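Long-range contacts in acetyltransferase of GNAT family (Staphylococcus aureus subsp. aureus Mu50, PDB 3D8P), which probably transfers an acetyl group from acetyl-coenzyme A to an amine acceptor not yet identified, as other members of the GNAT acetyltransferase family do: residues I4-Y9 with Q54-I59; R11-E16 with Q63-T68; I138-L143 with N154-R159. All blocks are in the same frame, centred on the assembly; numbering follows the deposited sequence.

Contact 1: residues I4-Y9 with Q54-I59. With ACT (acetate ion), chain D.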
loop_
_atom_site.group_PDB
_atom_site.type_symbol
_atom_site.label_atom_id
_atom_site.label_comp_id
_atom_site.label_asym_id
_atom_site.label_seq_id
_atom_site.Cartn_x
_atom_site.Cartn_y
_atom_site.Cartn_z
ATOM N N ILE A 4 14.322 -3.226 -11.944
ATOM C CA ILE A 4 13.588 -2.534 -10.852
ATOM C C ILE A 4 14.297 -2.547 -9.486
ATOM O O ILE A 4 14.876 -3.556 -9.099
ATOM C CB ILE A 4 12.175 -3.168 -10.701
ATOM C CG1 ILE A 4 11.403 -3.053 -12.023
ATOM C CG2 ILE A 4 11.387 -2.550 -9.568
ATOM C CD1 ILE A 4 11.333 -1.659 -12.603
ATOM N N ASN A 5 14.245 -1.418 -8.774
ATOM C CA ASN A 5 14.815 -1.263 -7.421
ATOM C C ASN A 5 13.752 -0.733 -6.472
ATOM O O ASN A 5 12.885 0.020 -6.898
ATOM C CB ASN A 5 15.940 -0.238 -7.440
ATOM C CG ASN A 5 16.804 -0.372 -8.649
ATOM O OD1 ASN A 5 17.333 -1.455 -8.921
ATOM N ND2 ASN A 5 16.944 0.723 -9.409
ATOM N N ILE A 6 13.845 -1.101 -5.197
ATOM C CA ILE A 6 12.907 -0.629 -4.176
ATOM C C ILE A 6 13.665 0.358 -3.292
ATOM O O ILE A 6 14.708 0.029 -2.763
ATOM C CB ILE A 6 12.299 -1.777 -3.287
ATOM C CG1 ILE A 6 11.690 -2.903 -4.120
ATOM C CG2 ILE A 6 11.235 -1.247 -2.333
ATOM C CD1 ILE A 6 10.572 -2.504 -4.986
ATOM N N ILE A 7 13.125 1.564 -3.148
ATOM C CA ILE A 7 13.699 2.589 -2.296
ATOM C C ILE A 7 12.634 3.137 -1.351
ATOM O O ILE A 7 11.431 2.959 -1.562
ATOM C CB ILE A 7 14.277 3.766 -3.114
ATOM C CG1 ILE A 7 13.180 4.411 -3.994
ATOM C CG2 ILE A 7 15.510 3.282 -3.914
ATOM C CD1 ILE A 7 13.541 5.753 -4.582
ATOM N N GLU A 8 13.077 3.789 -0.291
ATOM C CA GLU A 8 12.164 4.470 0.578
ATOM C C GLU A 8 11.740 5.743 -0.140
ATOM O O GLU A 8 12.518 6.348 -0.901
ATOM C CB GLU A 8 12.823 4.814 1.909
ATOM C CG GLU A 8 11.818 5.341 2.943
ATOM C CD GLU A 8 12.389 5.417 4.354
ATOM O OE1 GLU A 8 13.171 6.355 4.639
ATOM O OE2 GLU A 8 12.014 4.561 5.191
ATOM N N TYR A 9 10.492 6.134 0.077
ATOM C CA TYR A 9 9.998 7.402 -0.428
ATOM C C TYR A 9 10.896 8.527 0.105
ATOM O O TYR A 9 11.327 8.481 1.253
ATOM C CB TYR A 9 8.564 7.619 0.054
ATOM C CG TYR A 9 8.043 9.037 -0.136
ATOM C CD1 TYR A 9 7.396 9.402 -1.312
ATOM C CD2 TYR A 9 8.192 10.000 0.859
ATOM C CE1 TYR A 9 6.933 10.676 -1.507
ATOM C CE2 TYR A 9 7.735 11.289 0.670
ATOM C CZ TYR A 9 7.088 11.609 -0.514
ATOM O OH TYR A 9 6.617 12.872 -0.727
ATOM N N GLN A 54 5.830 2.836 7.024
ATOM C CA GLN A 54 6.700 2.629 5.877
ATOM C C GLN A 54 6.077 3.203 4.613
ATOM O O GLN A 54 4.879 3.292 4.478
ATOM C CB GLN A 54 6.907 1.132 5.627
ATOM C CG GLN A 54 7.564 0.342 6.756
ATOM C CD GLN A 54 7.423 -1.161 6.567
ATOM O OE1 GLN A 54 7.714 -1.683 5.510
ATOM N NE2 GLN A 54 6.957 -1.858 7.602
ATOM N N PHE A 55 6.921 3.621 3.687
ATOM C CA PHE A 55 6.464 3.934 2.346
ATOM C C PHE A 55 7.634 3.684 1.393
ATOM O O PHE A 55 8.697 4.329 1.482
ATOM C CB PHE A 55 5.863 5.345 2.225
ATOM C CG PHE A 55 4.850 5.437 1.145
ATOM C CD1 PHE A 55 5.239 5.338 -0.189
ATOM C CD2 PHE A 55 3.507 5.532 1.436
ATOM C CE1 PHE A 55 4.320 5.384 -1.204
ATOM C CE2 PHE A 55 2.575 5.584 0.423
ATOM C CZ PHE A 55 2.978 5.510 -0.905
ATOM N N TRP A 56 7.428 2.706 0.509
ATOM C CA TRP A 56 8.437 2.244 -0.434
ATOM C C TRP A 56 7.989 2.504 -1.863
ATOM O O TRP A 56 6.788 2.484 -2.175
ATOM C CB TRP A 56 8.699 0.744 -0.256
ATOM C CG TRP A 56 9.077 0.332 1.140
ATOM C CD1 TRP A 56 8.267 -0.298 2.056
ATOM C CD2 TRP A 56 10.347 0.513 1.788
ATOM N NE1 TRP A 56 8.953 -0.509 3.226
ATOM C CE2 TRP A 56 10.230 -0.027 3.092
ATOM C CE3 TRP A 56 11.574 1.065 1.390
ATOM C CZ2 TRP A 56 11.289 -0.030 3.996
ATOM C CZ3 TRP A 56 12.619 1.072 2.284
ATOM C CH2 TRP A 56 12.468 0.535 3.586
ATOM N N LEU A 57 8.966 2.775 -2.719
ATOM C CA LEU A 57 8.725 2.979 -4.140
ATOM C C LEU A 57 9.506 1.957 -4.930
ATOM O O LEU A 57 10.682 1.727 -4.662
ATOM C CB LEU A 57 9.199 4.367 -4.583
ATOM C CG LEU A 57 8.654 5.550 -3.795
ATOM C CD1 LEU A 57 9.257 6.832 -4.307
ATOM C CD2 LEU A 57 7.118 5.583 -3.860
ATOM N N ALA A 58 8.850 1.356 -5.913
ATOM C CA ALA A 58 9.528 0.545 -6.909
ATOM C C ALA A 58 9.825 1.532 -8.027
ATOM O O ALA A 58 8.917 2.250 -8.493
ATOM C CB ALA A 58 8.651 -0.577 -7.391
ATOM N N ILE A 59 11.098 1.594 -8.431
ATOM C CA ILE A 59 11.531 2.535 -9.428
ATOM C C ILE A 59 12.296 1.831 -10.555
ATOM O O ILE A 59 12.953 0.813 -10.352
ATOM C CB ILE A 59 12.382 3.685 -8.787
ATOM C CG1 ILE A 59 13.683 3.143 -8.176
ATOM C CG2 ILE A 59 11.563 4.449 -7.726
ATOM C CD1 ILE A 59 14.701 4.233 -7.766
HETATM C C ACT D . 6.244 15.227 1.977
HETATM O O ACT D . 6.461 14.494 2.981
HETATM O OXT ACT D . 6.515 14.693 0.875
HETATM C CH3 ACT D . 5.704 16.641 2.058
HETATM O O HOH W 1 9.632 2.988 4.444
#

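Contact 2: residues R11-E16 with Q63-T68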
loop_
_atom_site.group_PDB
_atom_site.type_symbol
_atom_site.label_atom_id
_atom_site.label_comp_id
_atom_site.label_asym_id
_atom_site.label_seq_id
_atom_site.Cartn_x
_atom_site.Cartn_y
_atom_site.Cartn_z
ATOM N N ARG A 11 10.988 13.102 -0.316
ATOM C CA ARG A 11 10.139 14.264 -0.680
ATOM C C ARG A 11 10.201 14.720 -2.124
ATOM O O ARG A 11 9.276 15.372 -2.599
ATOM C CB ARG A 11 10.468 15.482 0.200
ATOM C CG ARG A 11 10.114 15.257 1.655
ATOM C CD ARG A 11 9.995 16.571 2.421
ATOM N NE ARG A 11 11.234 17.340 2.458
ATOM C CZ ARG A 11 12.270 17.082 3.261
ATOM N NH1 ARG A 11 12.262 16.024 4.061
ATOM N NH2 ARG A 11 13.336 17.873 3.242
ATOM N N SER A 12 11.290 14.409 -2.820
ATOM C CA SER A 12 11.405 14.790 -4.219
ATOM C C SER A 12 10.323 14.138 -5.047
ATOM O O SER A 12 9.927 14.674 -6.075
ATOM C CB SER A 12 12.790 14.438 -4.786
ATOM O OG SER A 12 13.095 13.057 -4.707
ATOM N N TYR A 13 9.818 12.994 -4.572
ATOM C CA TYR A 13 8.838 12.198 -5.310
ATOM C C TYR A 13 7.389 12.584 -5.050
ATOM O O TYR A 13 6.500 11.975 -5.643
ATOM C CB TYR A 13 9.026 10.718 -4.991
ATOM C CG TYR A 13 10.153 10.025 -5.708
ATOM C CD1 TYR A 13 10.028 9.659 -7.045
ATOM C CD2 TYR A 13 11.330 9.693 -5.045
ATOM C CE1 TYR A 13 11.047 8.996 -7.707
ATOM C CE2 TYR A 13 12.362 9.027 -5.698
ATOM C CZ TYR A 13 12.215 8.661 -7.023
ATOM O OH TYR A 13 13.260 8.012 -7.682
ATOM N N LYS A 14 7.148 13.593 -4.204
ATOM C CA LYS A 14 5.776 13.986 -3.833
ATOM C C LYS A 14 4.814 14.119 -5.008
ATOM O O LYS A 14 3.785 13.458 -5.046
ATOM C CB LYS A 14 5.748 15.305 -3.064
ATOM C CG LYS A 14 4.318 15.725 -2.705
ATOM C CD LYS A 14 4.275 16.921 -1.778
ATOM C CE LYS A 14 2.835 17.369 -1.559
ATOM N NZ LYS A 14 2.724 18.503 -0.579
ATOM N N GLU A 15 5.138 14.980 -5.954
ATOM C CA GLU A 15 4.208 15.264 -7.046
ATOM C C GLU A 15 4.070 14.084 -8.033
ATOM O O GLU A 15 2.966 13.793 -8.516
ATOM C CB GLU A 15 4.593 16.578 -7.755
ATOM C CG GLU A 15 4.420 17.834 -6.864
ATOM C CD GLU A 15 2.976 18.029 -6.382
ATOM O OE1 GLU A 15 2.062 17.543 -7.067
ATOM O OE2 GLU A 15 2.751 18.630 -5.312
ATOM N N GLU A 16 5.183 13.413 -8.313
ATOM C CA GLU A 16 5.168 12.223 -9.148
ATOM C C GLU A 16 4.300 11.120 -8.541
ATOM O O GLU A 16 3.509 10.496 -9.253
ATOM C CB GLU A 16 6.587 11.688 -9.402
ATOM C CG GLU A 16 6.605 10.607 -10.500
ATOM C CD GLU A 16 7.952 9.944 -10.709
ATOM O OE1 GLU A 16 8.976 10.478 -10.260
ATOM O OE2 GLU A 16 7.987 8.880 -11.352
ATOM N N GLN A 63 14.736 5.971 -12.590
ATOM C CA GLN A 63 14.359 6.291 -11.212
ATOM C C GLN A 63 12.916 6.843 -11.073
ATOM O O GLN A 63 12.581 7.565 -10.122
ATOM C CB GLN A 63 15.443 7.177 -10.575
ATOM C CG GLN A 63 16.816 6.500 -10.664
ATOM C CD GLN A 63 17.907 7.214 -9.894
ATOM O OE1 GLN A 63 17.739 7.533 -8.718
ATOM N NE2 GLN A 63 19.056 7.456 -10.559
ATOM N N ASN A 64 12.071 6.501 -12.035
ATOM C CA ASN A 64 10.674 6.870 -11.955
ATOM C C ASN A 64 9.884 5.792 -11.257
ATOM O O ASN A 64 10.225 4.620 -11.329
ATOM C CB ASN A 64 10.102 7.093 -13.333
ATOM C CG ASN A 64 10.695 8.304 -13.995
ATOM O OD1 ASN A 64 11.207 8.199 -15.091
ATOM N ND2 ASN A 64 10.662 9.457 -13.310
ATOM N N ILE A 65 8.801 6.213 -10.625
ATOM C CA ILE A 65 7.924 5.333 -9.879
ATOM C C ILE A 65 7.179 4.410 -10.814
ATOM O O ILE A 65 6.532 4.870 -11.757
ATOM C CB ILE A 65 6.864 6.155 -9.028
ATOM C CG1 ILE A 65 7.577 7.008 -7.972
ATOM C CG2 ILE A 65 5.840 5.187 -8.369
ATOM C CD1 ILE A 65 6.711 7.995 -7.210
ATOM N N VAL A 66 7.306 3.102 -10.570
ATOM C CA VAL A 66 6.520 2.097 -11.281
ATOM C C VAL A 66 5.656 1.284 -10.282
ATOM O O VAL A 66 4.825 0.489 -10.688
ATOM C CB VAL A 66 7.388 1.183 -12.236
ATOM C CG1 VAL A 66 8.083 2.014 -13.320
ATOM C CG2 VAL A 66 8.385 0.320 -11.471
ATOM N N GLY A 67 5.836 1.525 -8.978
ATOM C CA GLY A 67 5.049 0.909 -7.964
ATOM C C GLY A 67 5.170 1.602 -6.610
ATOM O O GLY A 67 6.166 2.299 -6.315
ATOM N N THR A 68 4.153 1.400 -5.774
ATOM C CA THR A 68 4.111 2.018 -4.459
ATOM C C THR A 68 3.526 1.071 -3.428
ATOM O O THR A 68 2.747 0.161 -3.763
ATOM C CB THR A 68 3.242 3.342 -4.452
ATOM O OG1 THR A 68 1.888 3.031 -4.770
ATOM C CG2 THR A 68 3.782 4.392 -5.456
HETATM O O HOH W 2 15.677 7.779 -6.375
HETATM O O HOH W 3 5.927 7.649 -12.387
#

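Contact 3: residues I138-L143 with N154-R159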
loop_
_atom_site.group_PDB
_atom_site.type_symbol
_atom_site.label_atom_id
_atom_site.label_comp_id
_atom_site.label_asym_id
_atom_site.label_seq_id
_atom_site.Cartn_x
_atom_site.Cartn_y
_atom_site.Cartn_z
ATOM N N ILE A 138 -11.522 -10.981 5.842
ATOM C CA ILE A 138 -12.153 -10.806 7.152
ATOM C C ILE A 138 -13.396 -9.911 7.014
ATOM O O ILE A 138 -13.641 -9.300 5.979
ATOM C CB ILE A 138 -11.164 -10.249 8.233
ATOM C CG1 ILE A 138 -10.691 -8.843 7.896
ATOM C CG2 ILE A 138 -9.908 -11.120 8.339
ATOM C CD1 ILE A 138 -9.849 -8.151 8.961
ATOM N N LYS A 139 -14.213 -9.906 8.054
ATOM C CA LYS A 139 -15.430 -9.144 8.070
ATOM C C LYS A 139 -15.136 -7.775 8.656
ATOM O O LYS A 139 -14.185 -7.609 9.403
ATOM C CB LYS A 139 -16.504 -9.885 8.875
ATOM C CG LYS A 139 -16.932 -11.212 8.216
ATOM C CD LYS A 139 -18.100 -11.883 8.861
ATOM N N ARG A 140 -15.937 -6.797 8.282
ATOM C CA ARG A 140 -15.820 -5.430 8.797
ATOM C C ARG A 140 -15.808 -5.429 10.351
ATOM O O ARG A 140 -15.014 -4.720 10.953
ATOM C CB ARG A 140 -16.997 -4.576 8.262
ATOM C CG ARG A 140 -16.659 -3.151 7.967
ATOM C CD ARG A 140 -17.824 -2.351 7.298
ATOM N NE ARG A 140 -17.233 -1.181 6.612
ATOM C CZ ARG A 140 -17.039 0.010 7.161
ATOM N NH1 ARG A 140 -17.441 0.266 8.403
ATOM N NH2 ARG A 140 -16.470 0.971 6.452
ATOM N N GLY A 141 -16.677 -6.229 10.976
ATOM C CA GLY A 141 -16.731 -6.391 12.452
ATOM C C GLY A 141 -15.509 -7.085 13.085
ATOM O O GLY A 141 -15.359 -7.087 14.300
ATOM N N ASP A 142 -14.644 -7.684 12.274
ATOM C CA ASP A 142 -13.409 -8.292 12.744
ATOM C C ASP A 142 -12.246 -7.297 12.835
ATOM O O ASP A 142 -11.195 -7.643 13.376
ATOM C CB ASP A 142 -12.915 -9.367 11.756
ATOM C CG ASP A 142 -13.819 -10.580 11.652
ATOM O OD1 ASP A 142 -14.624 -10.843 12.601
ATOM O OD2 ASP A 142 -13.670 -11.283 10.589
ATOM N N LEU A 143 -12.386 -6.106 12.251
ATOM C CA LEU A 143 -11.299 -5.118 12.241
ATOM C C LEU A 143 -11.088 -4.545 13.647
ATOM O O LEU A 143 -12.050 -4.340 14.377
ATOM C CB LEU A 143 -11.590 -3.965 11.266
ATOM C CG LEU A 143 -11.720 -4.292 9.775
ATOM C CD1 LEU A 143 -12.371 -3.129 9.023
ATOM C CD2 LEU A 143 -10.417 -4.700 9.152
ATOM N N ASN A 154 -14.719 -1.825 0.826
ATOM C CA ASN A 154 -15.747 -2.809 1.032
ATOM C C ASN A 154 -15.217 -4.225 1.146
ATOM O O ASN A 154 -16.016 -5.168 1.289
ATOM C CB ASN A 154 -16.799 -2.695 -0.082
ATOM C CG ASN A 154 -16.181 -2.521 -1.469
ATOM O OD1 ASN A 154 -15.479 -3.403 -1.949
ATOM N ND2 ASN A 154 -16.470 -1.390 -2.123
ATOM N N ARG A 155 -13.905 -4.414 1.036
ATOM C CA ARG A 155 -13.330 -5.747 1.211
ATOM C C ARG A 155 -12.147 -5.603 2.148
ATOM O O ARG A 155 -11.322 -4.673 1.994
ATOM C CB ARG A 155 -12.882 -6.372 -0.127
ATOM C CG ARG A 155 -13.939 -6.433 -1.258
ATOM C CD ARG A 155 -14.856 -7.616 -1.190
ATOM N NE ARG A 155 -14.142 -8.881 -1.361
ATOM C CZ ARG A 155 -14.027 -9.591 -2.483
ATOM N NH1 ARG A 155 -14.546 -9.183 -3.638
ATOM N NH2 ARG A 155 -13.366 -10.739 -2.440
ATOM N N PHE A 156 -12.055 -6.512 3.117
ATOM C CA PHE A 156 -11.029 -6.440 4.168
ATOM C C PHE A 156 -10.244 -7.721 4.256
ATOM O O PHE A 156 -10.782 -8.794 4.071
ATOM C CB PHE A 156 -11.667 -6.094 5.529
ATOM C CG PHE A 156 -12.440 -4.827 5.489
ATOM C CD1 PHE A 156 -11.776 -3.597 5.582
ATOM C CD2 PHE A 156 -13.801 -4.854 5.276
ATOM C CE1 PHE A 156 -12.491 -2.405 5.483
ATOM C CE2 PHE A 156 -14.518 -3.678 5.134
ATOM C CZ PHE A 156 -13.867 -2.458 5.276
ATOM N N TYR A 157 -8.965 -7.596 4.550
ATOM C CA TYR A 157 -8.077 -8.723 4.577
ATOM C C TYR A 157 -7.059 -8.602 5.709
ATOM O O TYR A 157 -6.821 -7.528 6.239
ATOM C CB TYR A 157 -7.337 -8.855 3.238
ATOM C CG TYR A 157 -8.192 -9.130 2.035
ATOM C CD1 TYR A 157 -8.806 -8.089 1.345
ATOM C CD2 TYR A 157 -8.368 -10.416 1.557
ATOM C CE1 TYR A 157 -9.588 -8.330 0.210
ATOM C CE2 TYR A 157 -9.139 -10.664 0.407
ATOM C CZ TYR A 157 -9.746 -9.613 -0.246
ATOM O OH TYR A 157 -10.522 -9.827 -1.356
ATOM N N TYR A 158 -6.473 -9.739 6.064
ATOM C CA TYR A 158 -5.465 -9.820 7.100
ATOM C C TYR A 158 -4.427 -10.895 6.749
ATOM O O TYR A 158 -4.749 -11.981 6.275
ATOM C CB TYR A 158 -6.074 -10.102 8.492
ATOM C CG TYR A 158 -5.024 -10.310 9.578
ATOM C CD1 TYR A 158 -4.431 -9.237 10.221
ATOM C CD2 TYR A 158 -4.632 -11.600 9.952
ATOM C CE1 TYR A 158 -3.444 -9.444 11.211
ATOM C CE2 TYR A 158 -3.668 -11.816 10.917
ATOM C CZ TYR A 158 -3.071 -10.724 11.547
ATOM O OH TYR A 158 -2.131 -10.943 12.530
ATOM N N ARG A 159 -3.168 -10.539 6.978
ATOM C CA ARG A 159 -2.069 -11.451 6.856
ATOM C C ARG A 159 -1.325 -11.483 8.168
ATOM O O ARG A 159 -0.856 -10.455 8.645
ATOM C CB ARG A 159 -1.092 -11.027 5.762
ATOM C CG ARG A 159 0.135 -11.931 5.715
ATOM C CD ARG A 159 0.890 -11.826 4.410
ATOM N NE ARG A 159 2.079 -12.675 4.444
ATOM C CZ ARG A 159 2.994 -12.736 3.480
ATOM N NH1 ARG A 159 2.895 -11.998 2.386
ATOM N NH2 ARG A 159 4.045 -13.519 3.635
HETATM O O HOH W 4 -14.226 -8.438 3.411
#

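Contact 1: residues I4-Y9 with Q54-I59
Ile7 and Leu57 face each other as a hydrogen-bonded pair where the first strand of the GNAT fold, an outermost strand of its mixed sheet, runs antiparallel to strand 54-59. Their backbones exchange two bonds, Leu57 N to Ile7 O at 2.7 Å and the reverse; Asn5 and Ile59 repeat the pattern, and Tyr9 N closes the ladder on Phe55 O. On the face carrying Ile7, Leu57 and Ile59, the two isoleucines pack together, and Ile7 CG1 also meets Leu57 CB. Both hold CG1 in the crowded position between N and the carbonyl carbon (chi1 59° and 64°), and their side chains cross at about a right angle, with Ile7 CD1 3.7 Å from Ile59 CD1. Leu17 of helix 14-28 packs on Leu57 from this side. On the other face Ile6 bends CD1 back to 3.6 Å from Ala58 CB, while its CG2 branch rests against Trp56 CB; helix 95-109 covers this layer through Leu99 and Ile95.

CE3 and CZ3 of the Trp56 indole come close to Glu8, CZ3 lying 3.8 Å from Glu8 CB. Its NE1 points within the ring plane at a lone pair of Gln54 OE1, 2.9 Å away and nearly straight at 174°, which would help hold the indole's rotation; Lys102 adds a cation-pi contact. A water poised over the centre of one indole face accepts from Phe55 N and donates to Glu8 OE2 at 3.0 Å, linking Glu8 to the neighbouring strand.

Contact 2: residues R11-E16 with Q63-T68
Tyr13, just before helix 14-28, and Glu16 in its first turn both reach the backbone of Gln63-Ile65, one with a hydroxyl and the other with a carboxylate. The Tyr13 ring slides past Ile65 in the opposite direction, CD1 lying 3.7 Å from Ile65 CD1 at an oblique approach. Beyond this apolar contact the hydroxyl donates to Gln63 O, with OH and O 2.6 Å apart; the acceptor sits at the ring edge, near its plane, and the donor is tilted 17° from the carbonyl plane. A water, also at the ring edge, donates to Tyr13 OH and to Gln63 OE1, so that backbone and side chain of Gln63 both connect to the phenol, the first directly and the second through the water.

The arrangement fixes the first helix of the GNAT fold against the turn between strands 54-59 and 65-73, just before the latter is kinked by a classic beta bulge in which Val66 and Gly67 both face Ala58. Leu17 and Phe20, further along the helix, continue the packing on Ile65, and Tyr13 also touches Leu57 and Ile59 of the adjoining strand.

Glu16 is extended, with CG anti to the backbone N (chi1 -169°), and concentrates its bonding on OE2. Ile65 N donates to this oxygen at 2.9 Å, from above the carboxylate plane. Asn64 crosses the glutamate at about a right angle, and its ND2 adds a weak bond to OE2 at 3.4 Å, the amide and carboxylate planes standing 69° apart. A second water donates to Glu16 OE2 at 2.6 Å and to Ile65 O.

Contact 3: residues I138-L143 with N154-R159
Phe156 O accepts the N-H of Ile138 at an N-to-O distance of 2.9 Å, in a nearly straight bond (167°) whose donor stands above the carbonyl plane. Between the other two polar backbone atoms of the same residue pair, a water accepts from Phe156 N and donates to Ile138 O, 2.8 Å away. Direct bond and water are both present at Ile138, where the chain passes from strand 136-138, an outermost strand of the sheet, toward the short 3-10 segment 140-142.

Two residues of the turn meet the Phe156 ring. Leu143 lays CD1 over one face, 3.8 Å from the ring centroid and offset toward the rim, a CH-pi contact in which the two side chains cross at about a right angle. Arg140 approaches obliquely with its aliphatic part, CG lying 3.6 Å from Phe156 CE2, while the guanidinium plane stands 79° from that of the ring. At the base of the ring, Ile138 CG1 meets Phe156 CB at 3.8 Å; chi1 of 65° places that branch between N and the carbonyl carbon, and CG2 touches Tyr158 CB. Tyr116 of the neighbouring strand 114-119 packs on both Ile138 and Leu143.

The turn has its own brace: Asp142 OD2 receives Lys139 N at 2.9 Å, and Asp142 N returns a bond to Lys139 O. Across the contact the polar link comes down to one direct and one water-mediated backbone connection, so the turn probably relies largely on the apolar contacts of Leu143, Arg140 and Ile138 with Phe156 to stay on the sheet.

Overall arrangement
All three contacts reach the same mixed seven-stranded sheet. Contacts 1 and 2 are neighbours, their centres about 8 Å apart, and their segments alternate along the chain: strand 5-8 leads into helix 14-28, and strand 54-59 into strand 65-73. They meet between the two latter, adjacent strands, where Ala58 probably bonds to Val66 and Gly67. Contact 3 follows both in sequence and lies on the opposite side of the chain's centre, about 26 Å from contact 1 and about 29 Å from contact 2, centre to centre. Contacts 1 and 3 finish the two ends of the sheet, at strands 5-8 and 136-138, while contact 2 joins helix 14-28 to the turn at the same end of the sheet as strand 5-8.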